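Local coordinates for tryptophanyl-tRNA synthetase (Thermus thermophilus, PDB 2EL7), which probably catalyses the ATP-dependent attachment of tryptophan to its cognate tRNA, as a homodimeric class I aminoacyl-tRNA synthetase, at residues I14-N18 / K195-S199; P185-I190 / T242-Y246; W214-L220 / K271-F275. One frame throughout, in Å; residues are numbered along the deposited sequence.

Contact 1: residues I14-N18 / K195-S199; sequences IHIGN and KMSKS
Build Ile-14 and His-15 extended, then let the chain enter helix 16-33 at Ile-16, and lay 195-199 against it as an irregular loop, extended through Ser-197, with helical phi/psi at Lys-198 and Ser-199, though no helix forms. Gly-17 CA sits 6.0 Å from Met-196 CA, and His-15 CA 7.5 Å from Lys-198 CA. His-15 is the N-cap; in the p rotamer its ring folds back so that ND1 takes a weak hydrogen bond from Gly-17 N (3.0 Å). Asn-18, chi1 m, returns OD1 to His-15 N at 3.0 Å, completing a capping box. The loop touches this ring on one face and at its edge. Met-196, t,t,m, lays CG over the face, 4.1 Å from the ring centroid in a CH-pi contact, while SD carries on to Ile-16 CG1 (3.8 Å). Lys-198 comes in at the edge, its CE 3.1 Å from His-15 NE2 and 3.5 Å from Asn-18 ND2. Ser-197 (chi1 t) points away, its OG hydrogen-bonded to Ser-199 OG at 2.9 Å. No hydrogen bond crosses between the segments. Here the HIGH and KMSKS signatures meet, the pairing that marks the ATP site of class I aminoacyl-tRNA synthetases.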
ATOM      1  N   ILE A  14     -24.469   7.066 -14.879  1.00 44.21           N
ATOM      2  CA  ILE A  14     -25.365   6.138 -14.202  1.00 42.13           C
ATOM      3  C   ILE A  14     -26.519   5.836 -15.161  1.00 41.46           C
ATOM      4  O   ILE A  14     -27.140   6.765 -15.690  1.00 39.89           O
ATOM      5  CB  ILE A  14     -25.953   6.770 -12.890  1.00 45.56           C
ATOM      6  CG1 ILE A  14     -24.847   7.477 -12.096  1.00 47.48           C
ATOM      7  CG2 ILE A  14     -26.636   5.693 -12.034  1.00 38.64           C
ATOM      8  CD1 ILE A  14     -23.596   6.641 -11.876  1.00 56.25           C
ATOM      9  N   HIS A  15     -26.803   4.556 -15.400  1.00 34.99           N
ATOM     10  CA  HIS A  15     -27.913   4.197 -16.283  1.00 32.64           C
ATOM     11  C   HIS A  15     -29.073   3.596 -15.485  1.00 34.55           C
ATOM     12  O   HIS A  15     -28.939   3.355 -14.283  1.00 37.30           O
ATOM     13  CB  HIS A  15     -27.448   3.265 -17.409  1.00 26.93           C
ATOM     14  CG  HIS A  15     -26.675   2.075 -16.940  1.00 27.35           C
ATOM     15  ND1 HIS A  15     -27.225   1.099 -16.139  1.00 39.16           N
ATOM     16  CD2 HIS A  15     -25.407   1.673 -17.206  1.00 38.25           C
ATOM     17  CE1 HIS A  15     -26.334   0.144 -15.935  1.00 32.49           C
ATOM     18  NE2 HIS A  15     -25.223   0.466 -16.572  1.00 38.39           N
ATOM     19  N   ILE A  16     -30.212   3.369 -16.134  1.00 24.94           N
ATOM     20  CA  ILE A  16     -31.373   2.864 -15.419  1.00 22.80           C
ATOM     21  C   ILE A  16     -31.151   1.483 -14.862  1.00 28.77           C
ATOM     22  O   ILE A  16     -31.950   0.987 -14.051  1.00 24.03           O
ATOM     23  CB  ILE A  16     -32.635   2.855 -16.319  1.00 30.54           C
ATOM     24  CG1 ILE A  16     -32.474   1.858 -17.461  1.00 22.21           C
ATOM     25  CG2 ILE A  16     -32.899   4.264 -16.856  1.00 24.99           C
ATOM     26  CD1 ILE A  16     -33.746   1.667 -18.247  1.00 34.34           C
ATOM     27  N   GLY A  17     -30.066   0.860 -15.318  1.00 31.71           N
ATOM     28  CA  GLY A  17     -29.714  -0.465 -14.847  1.00 33.93           C
ATOM     29  C   GLY A  17     -29.153  -0.303 -13.446  1.00 38.88           C
ATOM     30  O   GLY A  17     -29.542  -1.020 -12.524  1.00 37.53           O
ATOM     31  N   ASN A  18     -28.237   0.653 -13.289  1.00 41.10           N
ATOM     32  CA  ASN A  18     -27.635   0.948 -11.981  1.00 42.62           C
ATOM     33  C   ASN A  18     -28.758   1.422 -11.052  1.00 38.59           C
ATOM     34  O   ASN A  18     -28.894   0.980  -9.912  1.00 41.49           O
ATOM     35  CB  ASN A  18     -26.616   2.098 -12.089  1.00 32.43           C
ATOM     36  CG  ASN A  18     -25.449   1.785 -13.022  1.00 49.52           C
ATOM     37  OD1 ASN A  18     -25.029   2.641 -13.830  1.00 43.18           O
ATOM     38  ND2 ASN A  18     -24.904   0.571 -12.909  1.00 44.18           N
ATOM     39  N   LYS A 195     -27.557  -8.038 -20.632  1.00 73.16           N
ATOM     40  CA  LYS A 195     -27.952  -7.034 -19.643  1.00 65.22           C
ATOM     41  C   LYS A 195     -27.308  -5.666 -19.923  1.00 60.05           C
ATOM     42  O   LYS A 195     -26.259  -5.574 -20.576  1.00 53.63           O
ATOM     43  CB  LYS A 195     -27.606  -7.521 -18.229  1.00 65.58           C
ATOM     44  CG  LYS A 195     -26.130  -7.767 -17.992  1.00 72.22           C
ATOM     45  CD  LYS A 195     -25.550  -6.738 -17.029  1.00 80.50           C
ATOM     46  CE  LYS A 195     -25.980  -6.990 -15.571  1.00 81.71           C
ATOM     47  NZ  LYS A 195     -25.253  -8.137 -14.919  1.00 74.85           N
ATOM     48  N   MET A 196     -27.955  -4.604 -19.444  1.00 52.62           N
ATOM     49  CA  MET A 196     -27.455  -3.253 -19.658  1.00 47.79           C
ATOM     50  C   MET A 196     -26.152  -3.076 -18.898  1.00 44.38           C
ATOM     51  O   MET A 196     -26.081  -3.300 -17.693  1.00 47.16           O
ATOM     52  CB  MET A 196     -28.494  -2.214 -19.211  1.00 37.40           C
ATOM     53  CG  MET A 196     -28.142  -0.787 -19.602  1.00 35.47           C
ATOM     54  SD  MET A 196     -29.397   0.428 -19.142  1.00 40.79           S
ATOM     55  CE  MET A 196     -30.694   0.139 -20.363  1.00 23.31           C
ATOM     56  N   SER A 197     -25.116  -2.684 -19.628  1.00 48.11           N
ATOM     57  CA  SER A 197     -23.795  -2.480 -19.060  1.00 46.81           C
ATOM     58  C   SER A 197     -23.227  -1.159 -19.572  1.00 48.12           C
ATOM     59  O   SER A 197     -23.487  -0.764 -20.698  1.00 49.20           O
ATOM     60  CB  SER A 197     -22.887  -3.640 -19.465  1.00 45.75           C
ATOM     61  OG  SER A 197     -21.597  -3.501 -18.900  1.00 55.94           O
ATOM     62  N   LYS A 198     -22.464  -0.469 -18.735  1.00 55.12           N
ATOM     63  CA  LYS A 198     -21.869   0.809 -19.117  1.00 60.15           C
ATOM     64  C   LYS A 198     -20.896   0.582 -20.269  1.00 61.76           C
ATOM     65  O   LYS A 198     -20.747   1.424 -21.159  1.00 66.31           O
ATOM     66  CB  LYS A 198     -21.119   1.430 -17.920  1.00 61.43           C
ATOM     67  CG  LYS A 198     -21.758   1.130 -16.553  1.00 61.14           C
ATOM     68  CD  LYS A 198     -21.634  -0.367 -16.226  1.00 54.87           C
ATOM     69  CE  LYS A 198     -22.695  -0.847 -15.263  1.00 55.29           C
ATOM     70  NZ  LYS A 198     -22.802  -2.334 -15.340  1.00 59.30           N
ATOM     71  N   SER A 199     -20.248  -0.578 -20.250  1.00 65.91           N
ATOM     72  CA  SER A 199     -19.266  -0.941 -21.263  1.00 65.92           C
ATOM     73  C   SER A 199     -19.854  -1.285 -22.631  1.00 67.22           C
ATOM     74  O   SER A 199     -19.335  -0.847 -23.655  1.00 77.33           O
ATOM     75  CB  SER A 199     -18.410  -2.112 -20.753  1.00 70.43           C
ATOM     76  OG  SER A 199     -19.200  -3.252 -20.450  1.00 65.43           O
TER

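Contact 2: residues P185-I190 / T242-Y246; sequences PRVPGI and TYLSY
Run 185-190 past one flank of helix 239-247 as an extended, largely polyproline-like loop as far as Gly-189, with Ile-190 turning into helical phi/psi. Pro-185 CA lies 8.6 Å from Tyr-246 CA, Val-187 CA 8.1 Å from Tyr-243 CA and Pro-188 CA 8.3 Å from Thr-242 CA. Two tyrosines, both chi1 m and about one helical turn apart, project from the helix. Val-187 (chi1 t) drops CG1 between them, 3.7 Å from Tyr-246 CE1 and 4.2 Å from Tyr-243 CE2. The Pro-188 ring fills the next hollow: its CG lies 3.9 Å from both Thr-242 CG2 and Tyr-243 CE2, and its CD 3.4 Å from Tyr-246 OH. Pro-185 CB rests 3.8 Å from Tyr-246 CE2. Val-187 also packs on Ile-16 of helix 16-33. The one hydrogen bond across runs from Tyr-243 OH to Pro-188 O, a short 2.5 Å. Apolar packing with a single hydrogen bond to a backbone carbonyl is consistent with the loop being held against the helix at Val-187, a predicted ATP-binding residue.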
ATOM      1  N   PRO A 185     -34.119  -5.879 -10.551  1.00 53.29           N
ATOM      2  CA  PRO A 185     -34.307  -6.306 -11.937  1.00 52.67           C
ATOM      3  C   PRO A 185     -32.991  -6.408 -12.699  1.00 56.77           C
ATOM      4  O   PRO A 185     -32.065  -5.619 -12.479  1.00 58.23           O
ATOM      5  CB  PRO A 185     -35.193  -5.206 -12.517  1.00 45.89           C
ATOM      6  CG  PRO A 185     -35.877  -4.626 -11.303  1.00 49.95           C
ATOM      7  CD  PRO A 185     -34.781  -4.589 -10.308  1.00 48.30           C
ATOM      8  N   ARG A 186     -32.896  -7.385 -13.587  1.00 55.88           N
ATOM      9  CA  ARG A 186     -31.695  -7.507 -14.399  1.00 61.20           C
ATOM     10  C   ARG A 186     -32.115  -6.812 -15.699  1.00 57.15           C
ATOM     11  O   ARG A 186     -32.755  -7.412 -16.571  1.00 48.43           O
ATOM     12  CB  ARG A 186     -31.331  -8.986 -14.619  1.00 67.79           C
ATOM     13  CG  ARG A 186     -31.330  -9.828 -13.321  1.00 81.94           C
ATOM     14  CD  ARG A 186     -30.392  -9.271 -12.213  1.00 90.46           C
ATOM     15  NE  ARG A 186     -30.715  -9.783 -10.869  1.00 93.35           N
ATOM     16  CZ  ARG A 186     -30.611 -11.059 -10.486  1.00 93.26           C
ATOM     17  NH1 ARG A 186     -30.937 -11.411  -9.247  1.00 83.62           N
ATOM     18  NH2 ARG A 186     -30.176 -11.985 -11.335  1.00 94.04           N
ATOM     19  N   VAL A 187     -31.769  -5.528 -15.787  1.00 51.25           N
ATOM     20  CA  VAL A 187     -32.120  -4.667 -16.911  1.00 42.89           C
ATOM     21  C   VAL A 187     -31.414  -4.900 -18.247  1.00 42.97           C
ATOM     22  O   VAL A 187     -30.196  -4.778 -18.355  1.00 39.83           O
ATOM     23  CB  VAL A 187     -31.933  -3.193 -16.513  1.00 40.03           C
ATOM     24  CG1 VAL A 187     -32.494  -2.290 -17.590  1.00 40.02           C
ATOM     25  CG2 VAL A 187     -32.610  -2.938 -15.158  1.00 35.31           C
ATOM     26  N   PRO A 188     -32.188  -5.235 -19.291  1.00 36.98           N
ATOM     27  CA  PRO A 188     -31.688  -5.494 -20.646  1.00 32.86           C
ATOM     28  C   PRO A 188     -31.254  -4.244 -21.426  1.00 41.47           C
ATOM     29  O   PRO A 188     -31.855  -3.179 -21.291  1.00 37.90           O
ATOM     30  CB  PRO A 188     -32.861  -6.209 -21.309  1.00 43.93           C
ATOM     31  CG  PRO A 188     -34.045  -5.645 -20.597  1.00 44.84           C
ATOM     32  CD  PRO A 188     -33.592  -5.650 -19.165  1.00 28.20           C
ATOM     33  N   GLY A 189     -30.216  -4.394 -22.246  1.00 35.95           N
ATOM     34  CA  GLY A 189     -29.703  -3.284 -23.028  1.00 44.74           C
ATOM     35  C   GLY A 189     -30.586  -2.879 -24.193  1.00 45.58           C
ATOM     36  O   GLY A 189     -31.474  -3.627 -24.583  1.00 48.28           O
ATOM     37  N   ILE A 190     -30.335  -1.704 -24.762  1.00 43.95           N
ATOM     38  CA  ILE A 190     -31.153  -1.204 -25.872  1.00 48.51           C
ATOM     39  C   ILE A 190     -31.127  -2.046 -27.157  1.00 53.01           C
ATOM     40  O   ILE A 190     -32.053  -1.986 -27.963  1.00 58.99           O
ATOM     41  CB  ILE A 190     -30.785   0.258 -26.219  1.00 40.10           C
ATOM     42  CG1 ILE A 190     -29.378   0.331 -26.813  1.00 40.04           C
ATOM     43  CG2 ILE A 190     -30.881   1.122 -24.967  1.00 27.57           C
ATOM     44  CD1 ILE A 190     -28.930   1.762 -27.124  1.00 38.16           C
ATOM     45  N   THR A 242     -40.684  -4.556 -21.176  1.00 43.07           N
ATOM     46  CA  THR A 242     -39.897  -4.829 -19.974  1.00 40.30           C
ATOM     47  C   THR A 242     -39.650  -3.471 -19.320  1.00 40.84           C
ATOM     48  O   THR A 242     -39.931  -3.273 -18.132  1.00 41.96           O
ATOM     49  CB  THR A 242     -38.552  -5.495 -20.327  1.00 46.10           C
ATOM     50  OG1 THR A 242     -38.799  -6.790 -20.891  1.00 50.72           O
ATOM     51  CG2 THR A 242     -37.685  -5.652 -19.094  1.00 44.43           C
ATOM     52  N   TYR A 243     -39.138  -2.535 -20.113  1.00 38.11           N
ATOM     53  CA  TYR A 243     -38.891  -1.187 -19.638  1.00 33.78           C
ATOM     54  C   TYR A 243     -40.212  -0.621 -19.170  1.00 37.52           C
ATOM     55  O   TYR A 243     -40.296  -0.053 -18.085  1.00 48.55           O
ATOM     56  CB  TYR A 243     -38.362  -0.300 -20.754  1.00 27.19           C
ATOM     57  CG  TYR A 243     -36.951  -0.589 -21.201  1.00 36.00           C
ATOM     58  CD1 TYR A 243     -36.361   0.183 -22.197  1.00 41.44           C
ATOM     59  CD2 TYR A 243     -36.195  -1.615 -20.627  1.00 33.93           C
ATOM     60  CE1 TYR A 243     -35.054  -0.050 -22.622  1.00 38.33           C
ATOM     61  CE2 TYR A 243     -34.873  -1.855 -21.048  1.00 36.62           C
ATOM     62  CZ  TYR A 243     -34.318  -1.066 -22.051  1.00 33.99           C
ATOM     63  OH  TYR A 243     -33.048  -1.312 -22.534  1.00 36.27           O
ATOM     64  N   LEU A 244     -41.251  -0.774 -19.986  1.00 42.52           N
ATOM     65  CA  LEU A 244     -42.567  -0.247 -19.622  1.00 42.48           C
ATOM     66  C   LEU A 244     -42.950  -0.685 -18.211  1.00 43.21           C
ATOM     67  O   LEU A 244     -43.513   0.088 -17.437  1.00 47.03           O
ATOM     68  CB  LEU A 244     -43.632  -0.725 -20.616  1.00 40.63           C
ATOM     69  CG  LEU A 244     -45.060  -0.198 -20.402  1.00 32.08           C
ATOM     70  CD1 LEU A 244     -45.111   1.277 -20.741  1.00 25.70           C
ATOM     71  CD2 LEU A 244     -46.037  -0.971 -21.271  1.00 28.28           C
ATOM     72  N   SER A 245     -42.629  -1.930 -17.883  1.00 48.45           N
ATOM     73  CA  SER A 245     -42.941  -2.508 -16.573  1.00 51.88           C
ATOM     74  C   SER A 245     -42.225  -1.787 -15.434  1.00 48.94           C
ATOM     75  O   SER A 245     -42.777  -1.599 -14.340  1.00 40.36           O
ATOM     76  CB  SER A 245     -42.542  -3.981 -16.574  1.00 53.72           C
ATOM     77  OG  SER A 245     -43.063  -4.609 -17.735  1.00 53.50           O
ATOM     78  N   TYR A 246     -40.986  -1.395 -15.707  1.00 46.54           N
ATOM     79  CA  TYR A 246     -40.156  -0.693 -14.742  1.00 37.13           C
ATOM     80  C   TYR A 246     -40.706   0.673 -14.367  1.00 39.91           C
ATOM     81  O   TYR A 246     -40.581   1.087 -13.219  1.00 40.33           O
ATOM     82  CB  TYR A 246     -38.766  -0.464 -15.318  1.00 36.41           C
ATOM     83  CG  TYR A 246     -37.964  -1.707 -15.647  1.00 36.09           C
ATOM     84  CD1 TYR A 246     -36.868  -1.624 -16.506  1.00 32.71           C
ATOM     85  CD2 TYR A 246     -38.260  -2.946 -15.069  1.00 29.90           C
ATOM     86  CE1 TYR A 246     -36.082  -2.730 -16.780  1.00 38.03           C
ATOM     87  CE2 TYR A 246     -37.477  -4.076 -15.352  1.00 21.87           C
ATOM     88  CZ  TYR A 246     -36.391  -3.956 -16.207  1.00 36.52           C
ATOM     89  OH  TYR A 246     -35.611  -5.055 -16.530  1.00 46.11           O
TER

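Contact 3: residues W214-L220 / K271-F275; sequences WQKIQHL and KRILF
Two helices pack here in an inclined antiparallel sense: 214-218, the end of helix 210-218, and 271-275 in the long helix 267-294. Their N-to-C directions differ by 144° and the axes of these short segments approach to 9.9 Å, so this is a helix-helix interface in the mainly helical part of the chain that follows the KMSKS loop. The register puts Trp-214 CA 6.7 Å from Phe-275 CA and Ile-217 CA 6.2 Å from Lys-271 CA, about one helical turn along each partner. His-219 is the first residue to leave helical phi/psi, and Leu-220 carries the chain away in an extended conformation.

At one end Trp-214, chi1 t, sets its indole against the second helix, its edge at Lys-271 O (CZ3 to O 3.8 Å). Its CD2 lies over a face of the Phe-275 ring (chi1 t as well), but the pair is oblique: the six-membered ring and the phenyl have planes at 54° and centroids 5.0 Å apart, with Trp-214 CE3 3.7 Å from Phe-275 CG. The far corner, Trp-214 CH2, reaches Arg-272 CD at 3.7 Å. In the middle Ile-217, m,m, sets CG2 3.6 Å from Leu-274 CD2 and 3.8 Å from Lys-271 CB. Leu-220 CD1 meets the same Leu-274 CD2 at 4.0 Å, and helix 239-247 closes on this apolar patch through Leu-240 and Tyr-243. Lys-271, chi1 m and then all t, stretches across the C-terminal end of helix 210-218, with CE 3.3 Å from Ile-217 O, and ends with NZ donating a 2.7 Å hydrogen bond to Gln-218 O.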
ATOM      1  N   TRP A 214     -35.067   9.364 -26.394  1.00 43.17           N
ATOM      2  CA  TRP A 214     -36.193   9.160 -27.296  1.00 48.51           C
ATOM      3  C   TRP A 214     -35.783   8.268 -28.458  1.00 49.25           C
ATOM      4  O   TRP A 214     -36.403   7.223 -28.699  1.00 46.46           O
ATOM      5  CB  TRP A 214     -36.697  10.504 -27.837  1.00 57.06           C
ATOM      6  CG  TRP A 214     -37.871  10.406 -28.799  1.00 59.58           C
ATOM      7  CD1 TRP A 214     -38.065  11.154 -29.932  1.00 59.35           C
ATOM      8  CD2 TRP A 214     -39.011   9.540 -28.693  1.00 56.35           C
ATOM      9  NE1 TRP A 214     -39.249  10.803 -30.536  1.00 62.45           N
ATOM     10  CE2 TRP A 214     -39.852   9.818 -29.798  1.00 61.01           C
ATOM     11  CE3 TRP A 214     -39.405   8.558 -27.773  1.00 48.77           C
ATOM     12  CZ2 TRP A 214     -41.068   9.147 -30.008  1.00 63.94           C
ATOM     13  CZ3 TRP A 214     -40.615   7.888 -27.980  1.00 54.21           C
ATOM     14  CH2 TRP A 214     -41.432   8.187 -29.091  1.00 59.42           C
ATOM     15  N   GLN A 215     -34.731   8.674 -29.165  1.00 40.56           N
ATOM     16  CA  GLN A 215     -34.268   7.909 -30.310  1.00 44.91           C
ATOM     17  C   GLN A 215     -34.023   6.445 -29.957  1.00 46.63           C
ATOM     18  O   GLN A 215     -34.292   5.565 -30.769  1.00 45.31           O
ATOM     19  CB  GLN A 215     -33.001   8.536 -30.914  1.00 44.93           C
ATOM     20  CG  GLN A 215     -33.238   9.863 -31.621  1.00 56.59           C
ATOM     21  CD  GLN A 215     -34.272   9.757 -32.745  1.00 72.83           C
ATOM     22  OE1 GLN A 215     -34.117   8.960 -33.684  1.00 79.27           O
ATOM     23  NE2 GLN A 215     -35.330  10.559 -32.656  1.00 59.26           N
ATOM     24  N   LYS A 216     -33.525   6.180 -28.750  1.00 45.97           N
ATOM     25  CA  LYS A 216     -33.267   4.800 -28.339  1.00 44.40           C
ATOM     26  C   LYS A 216     -34.555   3.997 -28.143  1.00 49.67           C
ATOM     27  O   LYS A 216     -34.610   2.813 -28.468  1.00 55.07           O
ATOM     28  CB  LYS A 216     -32.415   4.777 -27.069  1.00 34.27           C
ATOM     29  CG  LYS A 216     -30.967   5.165 -27.323  1.00 31.62           C
ATOM     30  CD  LYS A 216     -30.165   5.148 -26.049  1.00 38.11           C
ATOM     31  CE  LYS A 216     -28.729   5.586 -26.270  1.00 31.90           C
ATOM     32  NZ  LYS A 216     -27.989   5.672 -24.970  1.00 37.87           N
ATOM     33  N   ILE A 217     -35.593   4.636 -27.615  1.00 53.02           N
ATOM     34  CA  ILE A 217     -36.873   3.954 -27.414  1.00 54.96           C
ATOM     35  C   ILE A 217     -37.452   3.706 -28.808  1.00 56.06           C
ATOM     36  O   ILE A 217     -38.000   2.647 -29.111  1.00 48.89           O
ATOM     37  CB  ILE A 217     -37.868   4.847 -26.627  1.00 49.74           C
ATOM     38  CG1 ILE A 217     -37.229   5.313 -25.317  1.00 42.97           C
ATOM     39  CG2 ILE A 217     -39.150   4.086 -26.347  1.00 45.03           C
ATOM     40  CD1 ILE A 217     -36.772   4.195 -24.460  1.00 37.29           C
ATOM     41  N   GLN A 218     -37.310   4.727 -29.641  1.00 60.86           N
ATOM     42  CA  GLN A 218     -37.778   4.722 -31.013  1.00 60.35           C
ATOM     43  C   GLN A 218     -37.252   3.502 -31.743  1.00 64.60           C
ATOM     44  O   GLN A 218     -37.970   2.897 -32.542  1.00 57.13           O
ATOM     45  CB  GLN A 218     -37.257   5.967 -31.715  1.00 65.82           C
ATOM     46  CG  GLN A 218     -37.986   6.341 -32.974  1.00 75.30           C
ATOM     47  CD  GLN A 218     -39.345   6.923 -32.678  1.00 75.07           C
ATOM     48  OE1 GLN A 218     -39.485   7.763 -31.787  1.00 61.78           O
ATOM     49  NE2 GLN A 218     -40.356   6.488 -33.428  1.00 76.70           N
ATOM     50  N   HIS A 219     -35.994   3.154 -31.457  1.00 62.18           N
ATOM     51  CA  HIS A 219     -35.321   2.028 -32.095  1.00 55.96           C
ATOM     52  C   HIS A 219     -35.285   0.730 -31.306  1.00 56.58           C
ATOM     53  O   HIS A 219     -34.636  -0.221 -31.737  1.00 53.60           O
ATOM     54  CB  HIS A 219     -33.887   2.409 -32.466  1.00 60.28           C
ATOM     55  CG  HIS A 219     -33.782   3.349 -33.630  1.00 77.42           C
ATOM     56  ND1 HIS A 219     -34.313   4.622 -33.615  1.00 81.15           N
ATOM     57  CD2 HIS A 219     -33.172   3.212 -34.832  1.00 81.88           C
ATOM     58  CE1 HIS A 219     -34.030   5.230 -34.755  1.00 77.63           C
ATOM     59  NE2 HIS A 219     -33.338   4.396 -35.511  1.00 83.62           N
ATOM     60  N   LEU A 220     -35.958   0.669 -30.158  1.00 58.94           N
ATOM     61  CA  LEU A 220     -35.955  -0.575 -29.393  1.00 59.84           C
ATOM     62  C   LEU A 220     -36.411  -1.661 -30.344  1.00 65.38           C
ATOM     63  O   LEU A 220     -37.399  -1.497 -31.063  1.00 62.26           O
ATOM     64  CB  LEU A 220     -36.907  -0.521 -28.197  1.00 47.83           C
ATOM     65  CG  LEU A 220     -36.593   0.434 -27.048  1.00 54.21           C
ATOM     66  CD1 LEU A 220     -37.537   0.119 -25.894  1.00 51.20           C
ATOM     67  CD2 LEU A 220     -35.146   0.287 -26.598  1.00 46.84           C
ATOM     68  N   LYS A 271     -44.347   3.111 -27.258  1.00 45.56           N
ATOM     69  CA  LYS A 271     -43.078   3.798 -27.090  1.00 44.73           C
ATOM     70  C   LYS A 271     -43.220   5.170 -26.440  1.00 45.13           C
ATOM     71  O   LYS A 271     -42.392   5.561 -25.616  1.00 47.37           O
ATOM     72  CB  LYS A 271     -42.376   3.899 -28.438  1.00 43.55           C
ATOM     73  CG  LYS A 271     -41.913   2.536 -28.940  1.00 43.59           C
ATOM     74  CD  LYS A 271     -41.289   2.620 -30.321  1.00 48.86           C
ATOM     75  CE  LYS A 271     -40.586   1.322 -30.679  1.00 46.18           C
ATOM     76  NZ  LYS A 271     -40.141   1.304 -32.088  1.00 47.18           N
ATOM     77  N   ARG A 272     -44.277   5.891 -26.798  1.00 50.36           N
ATOM     78  CA  ARG A 272     -44.541   7.209 -26.231  1.00 43.51           C
ATOM     79  C   ARG A 272     -45.032   7.061 -24.792  1.00 44.92           C
ATOM     80  O   ARG A 272     -44.735   7.911 -23.945  1.00 43.53           O
ATOM     81  CB  ARG A 272     -45.608   7.948 -27.044  1.00 50.04           C
ATOM     82  CG  ARG A 272     -45.299   8.117 -28.522  1.00 62.44           C
ATOM     83  CD  ARG A 272     -44.837   9.529 -28.875  1.00 70.43           C
ATOM     84  NE  ARG A 272     -45.748  10.564 -28.378  1.00 80.00           N
ATOM     85  CZ  ARG A 272     -45.859  11.792 -28.892  1.00 75.82           C
ATOM     86  NH1 ARG A 272     -45.122  12.158 -29.938  1.00 71.85           N
ATOM     87  NH2 ARG A 272     -46.695  12.664 -28.342  1.00 67.87           N
ATOM     88  N   ILE A 273     -45.796   6.005 -24.505  1.00 40.74           N
ATOM     89  CA  ILE A 273     -46.274   5.815 -23.135  1.00 43.13           C
ATOM     90  C   ILE A 273     -45.036   5.502 -22.296  1.00 47.80           C
ATOM     91  O   ILE A 273     -44.906   5.983 -21.168  1.00 44.38           O
ATOM     92  CB  ILE A 273     -47.240   4.633 -22.981  1.00 43.72           C
ATOM     93  CG1 ILE A 273     -48.486   4.823 -23.851  1.00 57.36           C
ATOM     94  CG2 ILE A 273     -47.633   4.501 -21.519  1.00 34.43           C
ATOM     95  CD1 ILE A 273     -49.557   5.695 -23.227  1.00 55.25           C
ATOM     96  N   LEU A 274     -44.136   4.689 -22.856  1.00 39.09           N
ATOM     97  CA  LEU A 274     -42.896   4.329 -22.175  1.00 40.68           C
ATOM     98  C   LEU A 274     -42.038   5.579 -21.923  1.00 38.12           C
ATOM     99  O   LEU A 274     -41.599   5.831 -20.805  1.00 33.30           O
ATOM    100  CB  LEU A 274     -42.095   3.337 -23.016  1.00 39.82           C
ATOM    101  CG  LEU A 274     -40.662   3.092 -22.518  1.00 41.24           C
ATOM    102  CD1 LEU A 274     -40.685   2.536 -21.077  1.00 33.21           C
ATOM    103  CD2 LEU A 274     -39.957   2.140 -23.461  1.00 38.84           C
ATOM    104  N   PHE A 275     -41.810   6.353 -22.978  1.00 35.01           N
ATOM    105  CA  PHE A 275     -41.029   7.570 -22.895  1.00 31.96           C
ATOM    106  C   PHE A 275     -41.578   8.518 -21.827  1.00 45.09           C
ATOM    107  O   PHE A 275     -40.872   8.858 -20.871  1.00 47.19           O
ATOM    108  CB  PHE A 275     -41.021   8.263 -24.257  1.00 36.38           C
ATOM    109  CG  PHE A 275     -40.247   9.547 -24.286  1.00 28.68           C
ATOM    110  CD1 PHE A 275     -38.861   9.542 -24.216  1.00 35.10           C
ATOM    111  CD2 PHE A 275     -40.907  10.765 -24.377  1.00 37.46           C
ATOM    112  CE1 PHE A 275     -38.143  10.733 -24.237  1.00 32.28           C
ATOM    113  CE2 PHE A 275     -40.196  11.971 -24.401  1.00 38.24           C
ATOM    114  CZ  PHE A 275     -38.808  11.949 -24.329  1.00 35.79           C
TER

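Overall arrangement
The three contacts step outward from the chain's centre, at about 11, 19 and 27 Å, centre to centre. Contacts 1 and 2 lie 10 Å apart between centres and touch, joined by a probable backbone hydrogen bond from Met-196 N to Val-187 O; contacts 2 and 3, 13 Å apart, meet where Tyr-243 and Leu-244 pack on Leu-274. Contacts 1 and 3, about 17 Å apart between centres, do not touch (nearest atoms about 7 Å). Along the chain the segments of 1 and 2 alternate, as do those of 2 and 3, whereas 1 closes before 3 opens. Helix 239-247 connects them: its Tyr-243 touches Met-196 as well as Leu-220 and Leu-274, linking the predicted ATP site to helices 210-218 and 267-294.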